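Local structure of response regulator (Caulobacter vibrioides, 3T0Y) at residues R72-H75 against A76-S80; Q133-D137 against A138-T142; G42-Y45 against V46-A49; R96-Q99 against A100-T104. The protein probably acts in the general stress response as a PhyR-type response regulator, its sigma-factor-like part, the piece described here, binding an anti-sigma factor. All blocks are in the same frame, centred on the assembly; numbering follows the deposited sequence.

Contact 1 (R72-H75 against A76-S80); sequences RVFH and AIWLS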
loop_
_atom_site.group_PDB
_atom_site.type_symbol
_atom_site.label_atom_id
_atom_site.label_comp_id
_atom_site.label_asym_id
_atom_site.label_seq_id
_atom_site.Cartn_x
_atom_site.Cartn_y
_atom_site.Cartn_z
ATOM N N ARG C 72 0.043 14.719 -12.211
ATOM C CA ARG C 72 -0.963 15.651 -11.702
ATOM C C ARG C 72 -2.238 14.910 -11.309
ATOM O O ARG C 72 -2.790 15.159 -10.242
ATOM C CB ARG C 72 -1.263 16.758 -12.730
ATOM C CG ARG C 72 -2.255 17.783 -12.247
ATOM C CD ARG C 72 -2.466 18.889 -13.281
ATOM N NE ARG C 72 -3.681 19.667 -13.033
ATOM C CZ ARG C 72 -3.725 20.851 -12.425
ATOM N NH1 ARG C 72 -2.618 21.437 -11.985
ATOM N NH2 ARG C 72 -4.894 21.459 -12.262
ATOM N N VAL C 73 -2.696 13.979 -12.148
ATOM C CA VAL C 73 -3.886 13.207 -11.790
ATOM C C VAL C 73 -3.620 12.261 -10.618
ATOM O O VAL C 73 -4.435 12.156 -9.699
ATOM C CB VAL C 73 -4.468 12.414 -12.967
ATOM C CG1 VAL C 73 -5.527 11.423 -12.457
ATOM C CG2 VAL C 73 -5.073 13.349 -13.978
ATOM N N PHE C 74 -2.484 11.569 -10.650
ATOM C CA PHE C 74 -2.122 10.689 -9.552
ATOM C C PHE C 74 -2.166 11.452 -8.238
ATOM O O PHE C 74 -2.792 11.023 -7.270
ATOM C CB PHE C 74 -0.721 10.122 -9.756
ATOM C CG PHE C 74 -0.232 9.324 -8.592
ATOM C CD1 PHE C 74 0.382 9.947 -7.512
ATOM C CD2 PHE C 74 -0.407 7.947 -8.559
ATOM C CE1 PHE C 74 0.822 9.206 -6.436
ATOM C CE2 PHE C 74 0.043 7.193 -7.475
ATOM C CZ PHE C 74 0.661 7.822 -6.414
ATOM N N HIS C 75 -1.485 12.589 -8.205
ATOM C CA HIS C 75 -1.461 13.376 -6.988
ATOM C C HIS C 75 -2.878 13.745 -6.527
ATOM O O HIS C 75 -3.167 13.720 -5.341
ATOM C CB HIS C 75 -0.622 14.638 -7.136
ATOM C CG HIS C 75 -0.605 15.455 -5.895
ATOM N ND1 HIS C 75 0.178 15.127 -4.805
ATOM C CD2 HIS C 75 -1.335 16.536 -5.527
ATOM C CE1 HIS C 75 -0.054 15.991 -3.830
ATOM N NE2 HIS C 75 -0.968 16.854 -4.240
ATOM N N ALA C 76 -3.753 14.076 -7.471
ATOM C CA ALA C 76 -5.112 14.498 -7.152
ATOM C C ALA C 76 -5.926 13.380 -6.509
ATOM O O ALA C 76 -6.677 13.615 -5.556
ATOM C CB ALA C 76 -5.819 14.991 -8.404
ATOM N N ILE C 77 -5.802 12.167 -7.029
ATOM C CA ILE C 77 -6.573 11.076 -6.449
ATOM C C ILE C 77 -5.903 10.634 -5.156
ATOM O O ILE C 77 -6.568 10.220 -4.223
ATOM C CB ILE C 77 -6.802 9.883 -7.426
ATOM C CG1 ILE C 77 -5.478 9.253 -7.857
ATOM C CG2 ILE C 77 -7.626 10.308 -8.644
ATOM C CD1 ILE C 77 -4.965 8.223 -6.885
ATOM N N TRP C 78 -4.580 10.740 -5.097
ATOM C CA TRP C 78 -3.860 10.381 -3.880
ATOM C C TRP C 78 -4.295 11.281 -2.737
ATOM O O TRP C 78 -4.619 10.825 -1.638
ATOM C CB TRP C 78 -2.352 10.517 -4.075
ATOM C CG TRP C 78 -1.610 10.298 -2.812
ATOM C CD1 TRP C 78 -1.369 9.105 -2.202
ATOM C CD2 TRP C 78 -1.008 11.299 -1.990
ATOM N NE1 TRP C 78 -0.660 9.300 -1.036
ATOM C CE2 TRP C 78 -0.416 10.639 -0.889
ATOM C CE3 TRP C 78 -0.914 12.692 -2.073
ATOM C CZ2 TRP C 78 0.251 11.327 0.128
ATOM C CZ3 TRP C 78 -0.240 13.370 -1.076
ATOM C CH2 TRP C 78 0.338 12.683 0.015
ATOM N N LEU C 79 -4.292 12.570 -3.027
ATOM C CA LEU C 79 -4.710 13.595 -2.097
ATOM C C LEU C 79 -6.109 13.314 -1.574
ATOM O O LEU C 79 -6.330 13.250 -0.366
ATOM C CB LEU C 79 -4.713 14.938 -2.824
ATOM C CG LEU C 79 -4.469 16.154 -1.953
ATOM C CD1 LEU C 79 -3.237 15.903 -1.099
ATOM C CD2 LEU C 79 -4.293 17.378 -2.824
ATOM N N SER C 80 -7.049 13.142 -2.500
ATOM C CA SER C 80 -8.460 12.950 -2.168
ATOM C C SER C 80 -8.794 11.612 -1.483
ATOM O O SER C 80 -9.938 11.377 -1.086
ATOM C CB SER C 80 -9.315 13.077 -3.434
ATOM O OG SER C 80 -9.374 11.837 -4.130
#
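His75 sends its imidazole out between two side chains of the next turn, Trp78 and Leu79. CG stands opposite the backbone N (chi1 179°), which throws the ring beside its own carbonyl and forward along the helix. Its CE1 reaches the edge of the indole near the indole plane, 3.8 Å from Trp78 CZ3. The two ring planes lie 42° apart with centroids separated by 5.6 Å, an oblique pairing that is neither a stack nor a T. At the next ring atom, NE2 comes 3.7 Å from Leu79 CD2, with CD1 slightly farther. His75 ND1 is buried with no polar partner in the model. Phe74, one residue earlier, leans its CE1 on Trp78 CB at 4.2 Å, and Val73 CG1 meets Ile77 CG2 loosely. Ile77 instead folds CG1 over Phe74 O, 3.3 Å away, since chi1 of 61° places it between its own N and carbonyl carbon. Beneath these contacts run regular i to i+4 backbone bonds, such as Trp78 N to Phe74 O at 2.8 Å. Large apolar groups suit this face of helix 66-80 because neighbours enclose it: Phe74 and Ile77 pack on Tyr45 of helix 39-54, Phe74 and Trp78 on Leu35 of helix 25-36, while His75 rests against Leu118 of the second subunit.

Contact 2 (Q133-D137 against A138-T142); sequences QAEID and AELAT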
loop_
_atom_site.group_PDB
_atom_site.type_symbol
_atom_site.label_atom_id
_atom_site.label_comp_id
_atom_site.label_asym_id
_atom_site.label_seq_id
_atom_site.Cartn_x
_atom_site.Cartn_y
_atom_site.Cartn_z
ATOM N N GLN C 133 -2.309 5.397 14.389
ATOM C CA GLN C 133 -3.228 6.278 15.087
ATOM C C GLN C 133 -2.895 7.728 14.764
ATOM O O GLN C 133 -3.785 8.553 14.541
ATOM C CB GLN C 133 -3.163 6.061 16.595
ATOM C CG GLN C 133 -4.231 6.858 17.338
ATOM C CD GLN C 133 -5.652 6.484 16.911
ATOM O OE1 GLN C 133 -6.271 7.165 16.087
ATOM N NE2 GLN C 133 -6.170 5.402 17.475
ATOM N N ALA C 134 -1.603 8.031 14.735
ATOM C CA ALA C 134 -1.148 9.375 14.394
ATOM C C ALA C 134 -1.677 9.777 13.032
ATOM O O ALA C 134 -2.249 10.853 12.867
ATOM C CB ALA C 134 0.372 9.446 14.405
ATOM N N GLU C 135 -1.477 8.904 12.052
ATOM C CA GLU C 135 -1.914 9.189 10.701
ATOM C C GLU C 135 -3.430 9.404 10.660
ATOM O O GLU C 135 -3.918 10.353 10.048
ATOM C CB GLU C 135 -1.472 8.073 9.747
ATOM C CG GLU C 135 -2.051 8.159 8.354
ATOM C CD GLU C 135 -1.770 9.495 7.679
ATOM O OE1 GLU C 135 -2.494 9.823 6.712
ATOM O OE2 GLU C 135 -0.842 10.214 8.117
ATOM N N ILE C 136 -4.176 8.530 11.321
ATOM C CA ILE C 136 -5.629 8.664 11.357
ATOM C C ILE C 136 -6.052 10.006 11.958
ATOM O O ILE C 136 -6.965 10.653 11.459
ATOM C CB ILE C 136 -6.289 7.529 12.163
ATOM C CG1 ILE C 136 -5.842 6.166 11.627
ATOM C CG2 ILE C 136 -7.794 7.652 12.104
ATOM C CD1 ILE C 136 -6.420 4.988 12.376
ATOM N N ASP C 137 -5.377 10.430 13.022
ATOM C CA ASP C 137 -5.776 11.653 13.711
ATOM C C ASP C 137 -5.421 12.898 12.904
ATOM O O ASP C 137 -6.139 13.898 12.945
ATOM C CB ASP C 137 -5.181 11.716 15.123
ATOM C CG ASP C 137 -5.801 10.680 16.073
ATOM O OD1 ASP C 137 -6.910 10.167 15.768
ATOM O OD2 ASP C 137 -5.180 10.381 17.124
ATOM N N ALA C 138 -4.326 12.828 12.152
ATOM C CA ALA C 138 -3.863 13.975 11.376
ATOM C C ALA C 138 -4.693 14.232 10.115
ATOM O O ALA C 138 -5.208 15.339 9.919
ATOM C CB ALA C 138 -2.379 13.832 11.032
ATOM N N GLU C 139 -4.837 13.213 9.269
ATOM C CA GLU C 139 -5.460 13.405 7.957
ATOM C C GLU C 139 -6.692 12.525 7.718
ATOM O O GLU C 139 -7.625 12.926 7.013
ATOM C CB GLU C 139 -4.435 13.144 6.843
ATOM C CG GLU C 139 -3.025 13.697 7.105
ATOM C CD GLU C 139 -1.992 13.113 6.144
ATOM O OE1 GLU C 139 -0.964 13.777 5.866
ATOM O OE2 GLU C 139 -2.217 11.981 5.656
ATOM N N LEU C 140 -6.690 11.333 8.311
ATOM C CA LEU C 140 -7.668 10.298 7.976
ATOM C C LEU C 140 -8.981 10.359 8.758
ATOM O O LEU C 140 -10.044 10.152 8.185
ATOM C CB LEU C 140 -7.039 8.907 8.108
ATOM C CG LEU C 140 -6.404 8.357 6.841
ATOM C CD1 LEU C 140 -5.714 9.475 6.069
ATOM C CD2 LEU C 140 -5.444 7.208 7.166
ATOM N N ALA C 141 -8.903 10.582 10.065
ATOM C CA ALA C 141 -10.100 10.813 10.877
ATOM C C ALA C 141 -10.350 12.315 10.954
ATOM O O ALA C 141 -11.401 12.797 10.532
ATOM C CB ALA C 141 -9.944 10.227 12.279
ATOM N N THR C 142 -9.375 13.048 11.493
ATOM C CA THR C 142 -9.401 14.511 11.470
ATOM C C THR C 142 -10.579 15.079 12.258
ATOM O O THR C 142 -10.441 16.089 12.952
ATOM C CB THR C 142 -9.427 15.040 10.018
ATOM O OG1 THR C 142 -8.088 15.110 9.514
ATOM C CG2 THR C 142 -10.063 16.414 9.949
HETATM O O HOH W 1 0.536 12.623 8.083
#
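This is a local contact along the last turns of helix 122-140, at the surface and at the C-terminal end of the chain, where side chains four and five residues apart meet. Its main pair is acidic: Glu135 OE1 lies 2.4 Å from Glu139 OE2, so close that one of the two carboxyl groups probably holds a proton. The two planes stand almost perpendicular, 89° apart. Glu135 is bent at chi2 (55°), which brings its carboxylate round to the following turn, whereas Glu139 runs extended beyond CG. A water donates to Glu135 OE2 and, weakly, to Glu139 OE1, linking the remaining oxygens. Arg92 forms a salt bridge with Glu139 OE2, which would probably offset part of the negative charge gathered here. The helix belongs to the sigma-like region of PhyR, a helix-turn-helix relative, and it widens into a pi-type turn as it ends. Glu139 N still bonds to Glu135 O at 3.1 Å and nearly straight, but Leu140 N also reaches Glu135 O, weakly, five residues back. Leucine suits position 140 because its apolar fork can rest on Glu135 CG, with CD2 3.7 Å from that CG, and also pack on Ala82 and Ile93. Ile136 CG2 and Ala141 CB are modelled unusually close, next to a very short approach of Ala141 N to Ile136 O, and the detail of this turn is doubtful. Beyond them Thr142 OG1 makes a weak hydrogen bond to Ala138 O, 2.9 Å away.

Contact 3 (G42-Y45 against V46-A49); sequences GDHY and VRVA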
loop_
_atom_site.group_PDB
_atom_site.type_symbol
_atom_site.label_atom_id
_atom_site.label_comp_id
_atom_site.label_asym_id
_atom_site.label_seq_id
_atom_site.Cartn_x
_atom_site.Cartn_y
_atom_site.Cartn_z
ATOM N N GLY C 42 1.467 1.514 -3.675
ATOM C CA GLY C 42 1.706 2.393 -4.825
ATOM C C GLY C 42 0.872 2.003 -6.050
ATOM O O GLY C 42 0.246 2.847 -6.699
ATOM N N ASP C 43 0.855 0.707 -6.357
ATOM C CA ASP C 43 0.043 0.195 -7.448
ATOM C C ASP C 43 -1.437 0.418 -7.195
ATOM O O ASP C 43 -2.197 0.629 -8.122
ATOM C CB ASP C 43 0.326 -1.289 -7.686
ATOM C CG ASP C 43 1.723 -1.528 -8.221
ATOM O OD1 ASP C 43 2.387 -0.535 -8.565
ATOM O OD2 ASP C 43 2.158 -2.697 -8.328
ATOM N N HIS C 44 -1.861 0.370 -5.946
ATOM C CA HIS C 44 -3.258 0.672 -5.655
ATOM C C HIS C 44 -3.612 2.074 -6.164
ATOM O O HIS C 44 -4.655 2.285 -6.791
ATOM C CB HIS C 44 -3.547 0.571 -4.153
ATOM C CG HIS C 44 -4.781 1.314 -3.736
ATOM N ND1 HIS C 44 -6.056 0.852 -3.999
ATOM C CD2 HIS C 44 -4.935 2.499 -3.095
ATOM C CE1 HIS C 44 -6.941 1.712 -3.524
ATOM N NE2 HIS C 44 -6.288 2.722 -2.975
ATOM N N TYR C 45 -2.722 3.033 -5.907
ATOM C CA TYR C 45 -3.001 4.433 -6.213
ATOM C C TYR C 45 -2.878 4.732 -7.708
ATOM O O TYR C 45 -3.616 5.548 -8.263
ATOM C CB TYR C 45 -2.089 5.355 -5.390
ATOM C CG TYR C 45 -2.624 5.614 -4.006
ATOM C CD1 TYR C 45 -3.794 6.355 -3.829
ATOM C CD2 TYR C 45 -1.988 5.101 -2.881
ATOM C CE1 TYR C 45 -4.305 6.596 -2.566
ATOM C CE2 TYR C 45 -2.490 5.340 -1.599
ATOM C CZ TYR C 45 -3.651 6.092 -1.457
ATOM O OH TYR C 45 -4.159 6.354 -0.213
ATOM N N VAL C 46 -1.928 4.069 -8.344
ATOM C CA VAL C 46 -1.811 4.137 -9.778
ATOM C C VAL C 46 -3.091 3.614 -10.455
ATOM O O VAL C 46 -3.594 4.225 -11.407
ATOM C CB VAL C 46 -0.585 3.330 -10.279
ATOM C CG1 VAL C 46 -0.500 3.422 -11.785
ATOM C CG2 VAL C 46 0.695 3.849 -9.622
ATOM N N ARG C 47 -3.596 2.468 -9.987
ATOM C CA ARG C 47 -4.804 1.888 -10.569
ATOM C C ARG C 47 -5.950 2.879 -10.448
ATOM O O ARG C 47 -6.613 3.194 -11.424
ATOM C CB ARG C 47 -5.176 0.550 -9.906
ATOM C CG ARG C 47 -4.354 -0.646 -10.395
ATOM C CD ARG C 47 -4.984 -1.997 -9.982
ATOM N NE ARG C 47 -5.302 -2.028 -8.559
ATOM C CZ ARG C 47 -4.455 -2.413 -7.609
ATOM N NH1 ARG C 47 -3.234 -2.827 -7.932
ATOM N NH2 ARG C 47 -4.828 -2.385 -6.335
ATOM N N VAL C 48 -6.177 3.381 -9.247
ATOM C CA VAL C 48 -7.247 4.341 -9.040
ATOM C C VAL C 48 -7.144 5.509 -10.030
ATOM O O VAL C 48 -8.169 6.002 -10.550
ATOM C CB VAL C 48 -7.223 4.887 -7.611
ATOM C CG1 VAL C 48 -8.200 6.044 -7.475
ATOM C CG2 VAL C 48 -7.529 3.762 -6.602
ATOM N N ALA C 49 -5.909 5.931 -10.296
ATOM C CA ALA C 49 -5.651 7.076 -11.182
ATOM C C ALA C 49 -6.016 6.749 -12.604
ATOM O O ALA C 49 -6.663 7.541 -13.279
ATOM C CB ALA C 49 -4.191 7.501 -11.126
#
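Arg47 folds back over Asp43 and His44, the preceding turn of helix 39-54 in the sigma2-like part of PhyR. Its CB starts 3.5 Å from Asp43 O, and CG, opposite the carbonyl carbon, stays over the same oxygen. The chain then bends at chi3 (-50°), returning the guanidinium toward the start of the helix. CZ lies 3.8 Å from Asp43 O, with NE a little farther off. One face of that flat group settles on the backbone: Asp43 O and His44 CA both lie under it, each displaced toward the rim. At the tip NH1 passes 3.9 Å from Asp43 CB, while NH2 comes 3.5 Å from His44 CA and forms a salt bridge with Asp38 of the second subunit. An arginine suits this place because its long aliphatic part can hug the helix while its charged end crosses to the partner chain. Asp43 turns its own carboxylate to Arg29 and Gln39 instead. The His44 imidazole stands steeply to the guanidinium, 68° between planes, with NH2 near its edge. Tyr45, whose ring face lies over His44 CD2, packs against Phe74 and Ile77 of helix 66-80 and bonds through OH to Ser81. Under all of them the helix is regular; Val46 N meets Gly42 O at 3.0 Å. On the next turn the beta-branched Val48 puts a methyl, CG2, over one face of the His44 ring in a CH-pi contact, 4.1 Å from the centroid and 25° off the normal.

Contact 4 (R96-Q99 against A100-T104); sequences RSRQ and AFLLT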
loop_
_atom_site.group_PDB
_atom_site.type_symbol
_atom_site.label_atom_id
_atom_site.label_comp_id
_atom_site.label_asym_id
_atom_site.label_seq_id
_atom_site.Cartn_x
_atom_site.Cartn_y
_atom_site.Cartn_z
ATOM N N ARG C 96 3.450 -0.931 7.100
ATOM C CA ARG C 96 3.733 -1.695 8.304
ATOM C C ARG C 96 2.855 -1.231 9.465
ATOM O O ARG C 96 2.514 -2.021 10.349
ATOM C CB ARG C 96 5.220 -1.635 8.666
ATOM C CG ARG C 96 5.807 -2.992 9.077
ATOM C CD ARG C 96 5.839 -3.973 7.893
ATOM N NE ARG C 96 5.910 -5.376 8.314
ATOM C CZ ARG C 96 5.958 -6.404 7.473
ATOM N NH1 ARG C 96 5.948 -6.187 6.163
ATOM N NH2 ARG C 96 6.015 -7.648 7.936
ATOM N N SER C 97 2.463 0.035 9.450
ATOM C CA SER C 97 1.608 0.555 10.508
ATOM C C SER C 97 0.197 0.102 10.234
ATOM O O SER C 97 -0.565 -0.166 11.158
ATOM C CB SER C 97 1.665 2.078 10.572
ATOM O OG SER C 97 2.991 2.532 10.812
ATOM N N ARG C 98 -0.150 0.011 8.956
ATOM C CA ARG C 98 -1.470 -0.471 8.566
ATOM C C ARG C 98 -1.705 -1.926 8.956
ATOM O O ARG C 98 -2.809 -2.311 9.353
ATOM C CB ARG C 98 -1.655 -0.344 7.064
ATOM C CG ARG C 98 -3.109 -0.390 6.659
ATOM C CD ARG C 98 -3.285 0.242 5.301
ATOM N NE ARG C 98 -2.616 -0.535 4.284
ATOM C CZ ARG C 98 -1.675 -0.100 3.460
ATOM N NH1 ARG C 98 -1.254 1.153 3.489
ATOM N NH2 ARG C 98 -1.167 -0.956 2.579
ATOM N N GLN C 99 -0.677 -2.746 8.782
ATOM C CA GLN C 99 -0.746 -4.134 9.197
ATOM C C GLN C 99 -1.031 -4.260 10.701
ATOM O O GLN C 99 -1.985 -4.918 11.102
ATOM C CB GLN C 99 0.565 -4.819 8.846
ATOM C CG GLN C 99 0.854 -4.778 7.368
ATOM C CD GLN C 99 2.257 -5.236 7.032
ATOM O OE1 GLN C 99 3.027 -5.624 7.903
ATOM N NE2 GLN C 99 2.596 -5.185 5.760
ATOM N N ALA C 100 -0.205 -3.597 11.506
ATOM C CA ALA C 100 -0.277 -3.665 12.952
ATOM C C ALA C 100 -1.627 -3.164 13.415
ATOM O O ALA C 100 -2.240 -3.725 14.319
ATOM C CB ALA C 100 0.802 -2.833 13.544
ATOM N N PHE C 101 -2.086 -2.095 12.787
ATOM C CA PHE C 101 -3.365 -1.517 13.125
ATOM C C PHE C 101 -4.519 -2.460 12.763
ATOM O O PHE C 101 -5.416 -2.679 13.573
ATOM C CB PHE C 101 -3.538 -0.174 12.410
ATOM C CG PHE C 101 -4.863 0.477 12.668
ATOM C CD1 PHE C 101 -5.121 1.100 13.885
ATOM C CD2 PHE C 101 -5.852 0.476 11.698
ATOM C CE1 PHE C 101 -6.350 1.723 14.129
ATOM C CE2 PHE C 101 -7.087 1.094 11.937
ATOM C CZ PHE C 101 -7.333 1.712 13.154
ATOM N N LEU C 102 -4.506 -3.019 11.556
ATOM C CA LEU C 102 -5.596 -3.885 11.148
ATOM C C LEU C 102 -5.600 -5.207 11.900
ATOM O O LEU C 102 -6.665 -5.757 12.165
ATOM C CB LEU C 102 -5.599 -4.134 9.630
ATOM C CG LEU C 102 -5.927 -2.918 8.761
ATOM C CD1 LEU C 102 -5.808 -3.295 7.323
ATOM C CD2 LEU C 102 -7.323 -2.406 9.044
ATOM N N LEU C 103 -4.421 -5.732 12.233
ATOM C CA LEU C 103 -4.372 -6.991 12.952
ATOM C C LEU C 103 -5.100 -6.836 14.294
ATOM O O LEU C 103 -5.803 -7.739 14.732
ATOM C CB LEU C 103 -2.933 -7.462 13.166
ATOM C CG LEU C 103 -2.292 -8.009 11.894
ATOM C CD1 LEU C 103 -0.783 -8.072 12.069
ATOM C CD2 LEU C 103 -2.865 -9.394 11.543
ATOM N N THR C 104 -4.945 -5.681 14.928
ATOM C CA THR C 104 -5.543 -5.471 16.236
ATOM C C THR C 104 -6.967 -4.912 16.120
ATOM O O THR C 104 -7.920 -5.534 16.581
ATOM C CB THR C 104 -4.640 -4.586 17.127
ATOM O OG1 THR C 104 -4.255 -3.399 16.410
ATOM C CG2 THR C 104 -3.372 -5.346 17.490
#
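Phe101 N bonds to Ser97 O at 2.9 Å, and Leu102 N and Leu103 N continue the i to i+4 pattern onto Arg98 O and Gln99 O; the bond from Ala100 N to Arg96 O is weak. These residues form helix 95-106 of the helix-turn-helix-like sigma region of PhyR; the helix widens into a pi-type turn at 102-104. Little side-chain contact passes between the turns, since most groups face outward to other helices. Arg98 and Leu102 are the exception, lying side by side and pointing the same way. The arginine combines an aliphatic shaft for that leucine with a polar end that bends at chi3 (66°) to bond with Thr41 and with Leu35 O of the second subunit. Ser97, small and polar, reaches Asp131 on helix 122-140, beside which Ala100 offers a methyl to Leu128. Phe101 turns its ring away and packs on Ala132 and Ile136 of helix 122-140. Leu103 CG rests 3.2 Å from Gln99 O, while its side chain packs on Ile117 and Leu118. About a quarter-turn round the helix from Leu103, Arg98 CG touches Leu102 CD1 at 4.0 Å.

Contacts 3 and 1 belong to consecutive helices packed together, their centres about 10 Å apart: Phe74 CE2 lies 3.5 Å from Tyr45 CB, and Trp78 meets the Tyr45 ring edge-to-face. Contacts 4 and 2 form a second pair, centres about 14 Å apart, joined where Ile136 CD1 touches Phe101 CZ at 3.5 Å. The two pairs fall in the two sigma-like regions and do not touch directly; the centres of contacts 1 and 4 are about 24 Å apart, on opposite sides of the chain's centre. Arg92 bridges them, meeting Trp78 by cation-pi and Glu139 by a salt bridge. All four touch the second subunit, contact 2 through Glu139 on its Pro95; contacts 2-4 also reach another protein.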